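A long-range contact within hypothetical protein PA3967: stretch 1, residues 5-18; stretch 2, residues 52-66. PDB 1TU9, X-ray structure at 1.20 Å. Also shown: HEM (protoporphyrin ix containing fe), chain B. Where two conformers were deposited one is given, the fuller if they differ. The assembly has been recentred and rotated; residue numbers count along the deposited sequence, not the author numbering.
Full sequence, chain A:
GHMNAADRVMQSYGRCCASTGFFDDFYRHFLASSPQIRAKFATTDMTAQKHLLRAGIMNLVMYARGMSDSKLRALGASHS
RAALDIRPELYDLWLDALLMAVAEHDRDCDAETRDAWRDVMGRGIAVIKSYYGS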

# COMPACT_ATOMS: atom_id res chain seq x y z
N ALA A 5 8.43 14.88 -1.83
CA ALA A 5 7.23 14.10 -1.49
C ALA A 5 7.58 12.79 -0.81
O ALA A 5 6.91 12.38 0.13
CB ALA A 5 6.39 13.83 -2.75
N ALA A 6 8.62 12.12 -1.30
CA ALA A 6 9.07 10.89 -0.67
C ALA A 6 9.53 11.14 0.77
O ALA A 6 9.24 10.34 1.65
CB ALA A 6 10.17 10.23 -1.47
N ASP A 7 10.21 12.25 1.01
CA ASP A 7 10.62 12.59 2.39
C ASP A 7 9.39 12.80 3.28
O ASP A 7 9.37 12.35 4.42
CB ASP A 7 11.44 13.87 2.42
CG ASP A 7 12.85 13.69 1.94
OD1 ASP A 7 13.37 12.56 1.95
OD2 ASP A 7 13.53 14.67 1.58
N ARG A 8 8.38 13.48 2.78
CA ARG A 8 7.16 13.72 3.55
C ARG A 8 6.51 12.38 3.91
O ARG A 8 6.07 12.17 5.04
CB ARG A 8 6.17 14.56 2.74
CG ARG A 8 6.67 15.87 2.20
CD ARG A 8 5.58 16.72 1.64
NE ARG A 8 4.86 17.22 2.79
CZ ARG A 8 4.91 18.45 3.28
NH1 ARG A 8 5.55 19.44 2.66
NH2 ARG A 8 4.25 18.70 4.39
N VAL A 9 6.45 11.48 2.94
CA VAL A 9 5.90 10.16 3.20
C VAL A 9 6.76 9.38 4.21
O VAL A 9 6.22 8.74 5.10
CB VAL A 9 5.74 9.38 1.88
CG1 VAL A 9 5.46 7.91 2.13
CG2 VAL A 9 4.61 10.00 1.06
N MET A 10 8.08 9.43 4.09
CA MET A 10 8.92 8.72 5.05
C MET A 10 8.69 9.25 6.46
O MET A 10 8.62 8.47 7.41
CB MET A 10 10.40 8.82 4.68
CG MET A 10 10.75 8.00 3.46
SD MET A 10 12.49 7.83 3.14
CE MET A 10 12.93 9.49 2.61
N GLN A 11 8.58 10.56 6.63
CA GLN A 11 8.37 11.14 7.95
C GLN A 11 7.04 10.66 8.52
O GLN A 11 6.95 10.23 9.67
CB GLN A 11 8.39 12.66 7.87
CG GLN A 11 9.77 13.23 7.52
CD GLN A 11 9.75 14.70 7.22
OE1 GLN A 11 8.84 15.41 7.66
NE2 GLN A 11 10.75 15.18 6.49
N SER A 12 6.01 10.69 7.69
CA SER A 12 4.69 10.24 8.08
C SER A 12 4.67 8.74 8.40
O SER A 12 4.10 8.32 9.42
CB SER A 12 3.69 10.57 6.98
OG SER A 12 2.42 10.01 7.24
N TYR A 13 5.32 7.94 7.57
CA TYR A 13 5.33 6.50 7.76
C TYR A 13 6.07 6.13 9.05
O TYR A 13 5.71 5.17 9.70
CB TYR A 13 5.98 5.83 6.57
CG TYR A 13 5.82 4.32 6.49
CD1 TYR A 13 4.57 3.72 6.63
CD2 TYR A 13 6.90 3.51 6.20
CE1 TYR A 13 4.42 2.35 6.50
CE2 TYR A 13 6.76 2.13 6.06
CZ TYR A 13 5.52 1.56 6.21
OH TYR A 13 5.32 0.20 6.06
N GLY A 14 7.10 6.89 9.42
CA GLY A 14 7.76 6.66 10.69
C GLY A 14 6.82 6.85 11.85
O GLY A 14 6.79 6.02 12.77
N ARG A 15 6.03 7.92 11.83
CA ARG A 15 5.02 8.13 12.85
C ARG A 15 3.96 7.03 12.82
O ARG A 15 3.51 6.60 13.87
CB ARG A 15 4.38 9.51 12.73
CG ARG A 15 5.35 10.65 13.02
CD ARG A 15 4.71 12.03 13.04
NE ARG A 15 4.23 12.44 11.73
CZ ARG A 15 4.92 13.13 10.83
NH1 ARG A 15 6.18 13.47 11.03
NH2 ARG A 15 4.34 13.44 9.69
N CYS A 16 3.57 6.56 11.64
CA CYS A 16 2.56 5.51 11.54
C CYS A 16 3.06 4.20 12.13
O CYS A 16 2.34 3.54 12.89
CB CYS A 16 2.16 5.28 10.09
SG CYS A 16 1.17 6.60 9.35
N CYS A 17 4.28 3.80 11.78
CA CYS A 17 4.83 2.54 12.26
C CYS A 17 5.11 2.60 13.77
O CYS A 17 5.16 1.57 14.44
CB CYS A 17 6.10 2.15 11.51
SG CYS A 17 5.81 1.66 9.79
N ALA A 18 5.31 3.81 14.29
CA ALA A 18 5.49 4.05 15.73
C ALA A 18 4.18 4.06 16.51
O ALA A 18 4.19 4.19 17.73
CB ALA A 18 6.21 5.36 15.95
N LEU A 52 4.52 -8.30 5.89
CA LEU A 52 4.78 -8.20 4.47
C LEU A 52 4.39 -6.84 3.94
O LEU A 52 5.12 -6.25 3.15
CB LEU A 52 4.05 -9.31 3.71
CG LEU A 52 4.57 -10.72 3.98
CD1 LEU A 52 3.67 -11.77 3.30
CD2 LEU A 52 6.00 -10.87 3.52
N LEU A 53 3.25 -6.32 4.36
CA LEU A 53 2.82 -5.01 3.89
C LEU A 53 3.75 -3.90 4.35
O LEU A 53 4.03 -2.97 3.60
CB LEU A 53 1.41 -4.71 4.37
CG LEU A 53 0.84 -3.38 3.88
CD1 LEU A 53 0.69 -3.39 2.37
CD2 LEU A 53 -0.49 -3.10 4.55
N ARG A 54 4.25 -3.99 5.57
CA ARG A 54 5.17 -2.99 6.08
C ARG A 54 6.38 -2.89 5.15
O ARG A 54 6.81 -1.80 4.79
CB ARG A 54 5.58 -3.32 7.51
CG ARG A 54 6.55 -2.34 8.12
CD ARG A 54 6.70 -2.58 9.60
NE ARG A 54 7.79 -1.78 10.14
CZ ARG A 54 8.02 -1.62 11.44
NH1 ARG A 54 7.21 -2.14 12.35
NH2 ARG A 54 9.06 -0.89 11.84
N ALA A 55 6.91 -4.04 4.76
CA ALA A 55 8.05 -4.10 3.86
C ALA A 55 7.66 -3.69 2.44
O ALA A 55 8.46 -3.07 1.75
CB ALA A 55 8.64 -5.51 3.87
N GLY A 56 6.44 -4.02 2.01
CA GLY A 56 5.97 -3.67 0.68
C GLY A 56 5.83 -2.17 0.48
O GLY A 56 6.22 -1.62 -0.55
N ILE A 57 5.28 -1.49 1.48
CA ILE A 57 5.20 -0.04 1.45
C ILE A 57 6.61 0.54 1.39
O ILE A 57 6.88 1.48 0.63
CB ILE A 57 4.39 0.50 2.64
CG1 ILE A 57 2.92 0.11 2.47
CG2 ILE A 57 4.51 2.01 2.71
CD1 ILE A 57 2.04 0.38 3.69
N MET A 58 7.54 -0.03 2.15
CA MET A 58 8.93 0.42 2.06
C MET A 58 9.47 0.24 0.64
O MET A 58 10.16 1.11 0.14
CB MET A 58 9.82 -0.29 3.07
CG MET A 58 9.52 0.15 4.48
SD MET A 58 10.48 -0.69 5.74
CE MET A 58 12.09 -0.09 5.39
N ASN A 59 9.14 -0.86 -0.02
CA ASN A 59 9.60 -1.05 -1.40
C ASN A 59 9.04 0.00 -2.35
O ASN A 59 9.74 0.48 -3.24
CB ASN A 59 9.30 -2.47 -1.89
CG ASN A 59 10.17 -3.53 -1.20
OD1 ASN A 59 11.30 -3.25 -0.80
ND2 ASN A 59 9.62 -4.72 -1.03
N LEU A 60 7.79 0.40 -2.15
CA LEU A 60 7.19 1.44 -2.98
C LEU A 60 7.87 2.79 -2.73
O LEU A 60 8.08 3.58 -3.65
CB LEU A 60 5.66 1.52 -2.77
CG LEU A 60 4.78 1.34 -4.02
CD1 LEU A 60 5.10 0.09 -4.75
CD2 LEU A 60 3.30 1.34 -3.70
N VAL A 61 8.24 3.06 -1.48
CA VAL A 61 8.97 4.29 -1.16
C VAL A 61 10.38 4.25 -1.77
O VAL A 61 10.82 5.23 -2.36
CB VAL A 61 9.03 4.54 0.35
CG1 VAL A 61 9.94 5.71 0.65
CG2 VAL A 61 7.61 4.78 0.89
N MET A 62 11.06 3.12 -1.68
CA MET A 62 12.40 3.02 -2.26
C MET A 62 12.37 3.23 -3.77
O MET A 62 13.22 3.94 -4.30
CB MET A 62 13.04 1.67 -1.91
CG MET A 62 13.42 1.56 -0.44
SD MET A 62 14.48 0.18 -0.04
CE MET A 62 13.44 -1.06 -0.34
N TYR A 63 11.37 2.67 -4.45
CA TYR A 63 11.18 2.93 -5.87
C TYR A 63 11.02 4.43 -6.12
O TYR A 63 11.69 5.00 -6.99
CB TYR A 63 9.98 2.14 -6.39
CG TYR A 63 9.57 2.51 -7.78
CD1 TYR A 63 10.27 2.06 -8.88
CD2 TYR A 63 8.49 3.34 -8.00
CE1 TYR A 63 9.87 2.40 -10.17
CE2 TYR A 63 8.10 3.70 -9.28
CZ TYR A 63 8.80 3.23 -10.36
OH TYR A 63 8.43 3.58 -11.64
N ALA A 64 10.20 5.10 -5.32
CA ALA A 64 9.94 6.53 -5.48
C ALA A 64 11.16 7.39 -5.18
O ALA A 64 11.20 8.55 -5.57
CB ALA A 64 8.78 6.94 -4.59
N ARG A 65 12.15 6.84 -4.47
CA ARG A 65 13.43 7.51 -4.20
C ARG A 65 14.50 7.24 -5.24
O ARG A 65 15.63 7.74 -5.12
CB ARG A 65 13.95 7.08 -2.83
CG ARG A 65 13.09 7.49 -1.66
CD ARG A 65 13.60 6.92 -0.35
NE ARG A 65 14.73 7.68 0.19
CZ ARG A 65 15.54 7.28 1.17
NH1 ARG A 65 15.42 6.07 1.71
NH2 ARG A 65 16.49 8.09 1.59
N GLY A 66 14.18 6.42 -6.23
CA GLY A 66 15.08 6.20 -7.36
C GLY A 66 15.69 4.83 -7.44
O GLY A 66 16.56 4.59 -8.26
CHA HEM B . 0.52 -10.73 -1.18
CHB HEM B . 2.18 -6.08 -1.25
CHC HEM B . -1.89 -4.74 -3.30
CHD HEM B . -3.87 -9.04 -2.40
C1A HEM B . 1.33 -9.59 -1.11
C2A HEM B . 2.74 -9.57 -0.72
C3A HEM B . 3.19 -8.31 -0.73
C4A HEM B . 2.10 -7.45 -1.12
CMA HEM B . 4.63 -7.86 -0.38
CAA HEM B . 3.57 -10.81 -0.37
CBA HEM B . 4.57 -11.07 -1.50
CGA HEM B . 3.96 -10.96 -2.89
O1A HEM B . 3.12 -11.82 -3.25
O2A HEM B . 4.32 -10.03 -3.66
C1B HEM B . 1.25 -5.28 -1.84
C2B HEM B . 1.32 -3.86 -2.14
C3B HEM B . 0.18 -3.48 -2.72
C4B HEM B . -0.64 -4.69 -2.78
CMB HEM B . 2.52 -2.94 -1.80
CAB HEM B . -0.22 -2.06 -3.19
CBB HEM B . 0.62 -1.24 -3.82
C1C HEM B . -2.78 -5.77 -3.15
C2C HEM B . -4.17 -5.64 -3.42
C3C HEM B . -4.75 -6.80 -3.15
C4C HEM B . -3.72 -7.72 -2.72
CMC HEM B . -4.82 -4.34 -3.91
CAC HEM B . -6.25 -7.09 -3.32
CBC HEM B . -6.90 -7.93 -2.53
C1D HEM B . -2.90 -9.91 -2.02
C2D HEM B . -3.14 -11.28 -1.72
C3D HEM B . -1.80 -11.84 -1.32
C4D HEM B . -0.85 -10.74 -1.42
CMD HEM B . -4.48 -12.02 -1.77
CAD HEM B . -1.58 -13.30 -0.87
CBD HEM B . -2.11 -13.45 0.57
CGD HEM B . -2.02 -14.89 1.03
O1D HEM B . -2.80 -15.73 0.51
O2D HEM B . -1.18 -15.21 1.92
NA HEM B . 1.00 -8.28 -1.34
NB HEM B . 0.04 -5.77 -2.26
NC HEM B . -2.51 -7.05 -2.72
ND HEM B . -1.56 -9.63 -1.84
FE HEM B . -0.70 -7.79 -2.06

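How do the two stretches lie against each other? Helix 5-17 and helix 52-64 run nearly antiparallel, at 157° between their directions, with axes 10.1 Å apart at closest approach. Ala6 therefore sits across from Arg65, and Cys17 across from Arg54. Ala6, Val9, Met10, Tyr13 and Cys17, which recur on one side of the helix at intervals of one, three or four residues, all send their CA-to-CB bonds toward the partner.

What does the Tyr13 side chain gain from its conformation? With chi1 t (-168°), the ring reaches along the second helix, and Tyr13 OH donates a hydrogen bond to Arg54 O at 2.8 Å. Arg54 O also accepts from Met58 N at 3.3 Å, so a helical carbonyl serves two donors. Ile57, chi1 m and chi2 t, places CG2 over one face of the ring, 3.9 Å from the Tyr13 ring centroid in a CH-pi contact, while Met58 CG meets Tyr13 CE2 at the edge, 3.7 Å away.

How do the aliphatic side chains mesh? Val61, chi1 t, spreads its two methyls between neighbours on the first helix: CG2 lies 4.0 Å from Val9 CG1, and CG1 lies 3.7 Å from Met10 CG. Val9 is also t. These are dispersion contacts, which depend on close fit rather than direction.

Why do two arginines join the contact's ends? Their long methylene chains and flat guanidinium groups can pack against apolar or sulfur atoms. Arg54 is extended, t at chi1 through chi3, and Cys17 SG lies over one face of its guanidinium, 4.0 Å from Arg54 NE. Arg65 instead turns at chi3 (p, 79°); Met10, m-t-m, brings CE over one guanidinium face, 3.5 Å from Arg65 NE, while Ala6 CB touches Arg65 CG at 4.0 Å.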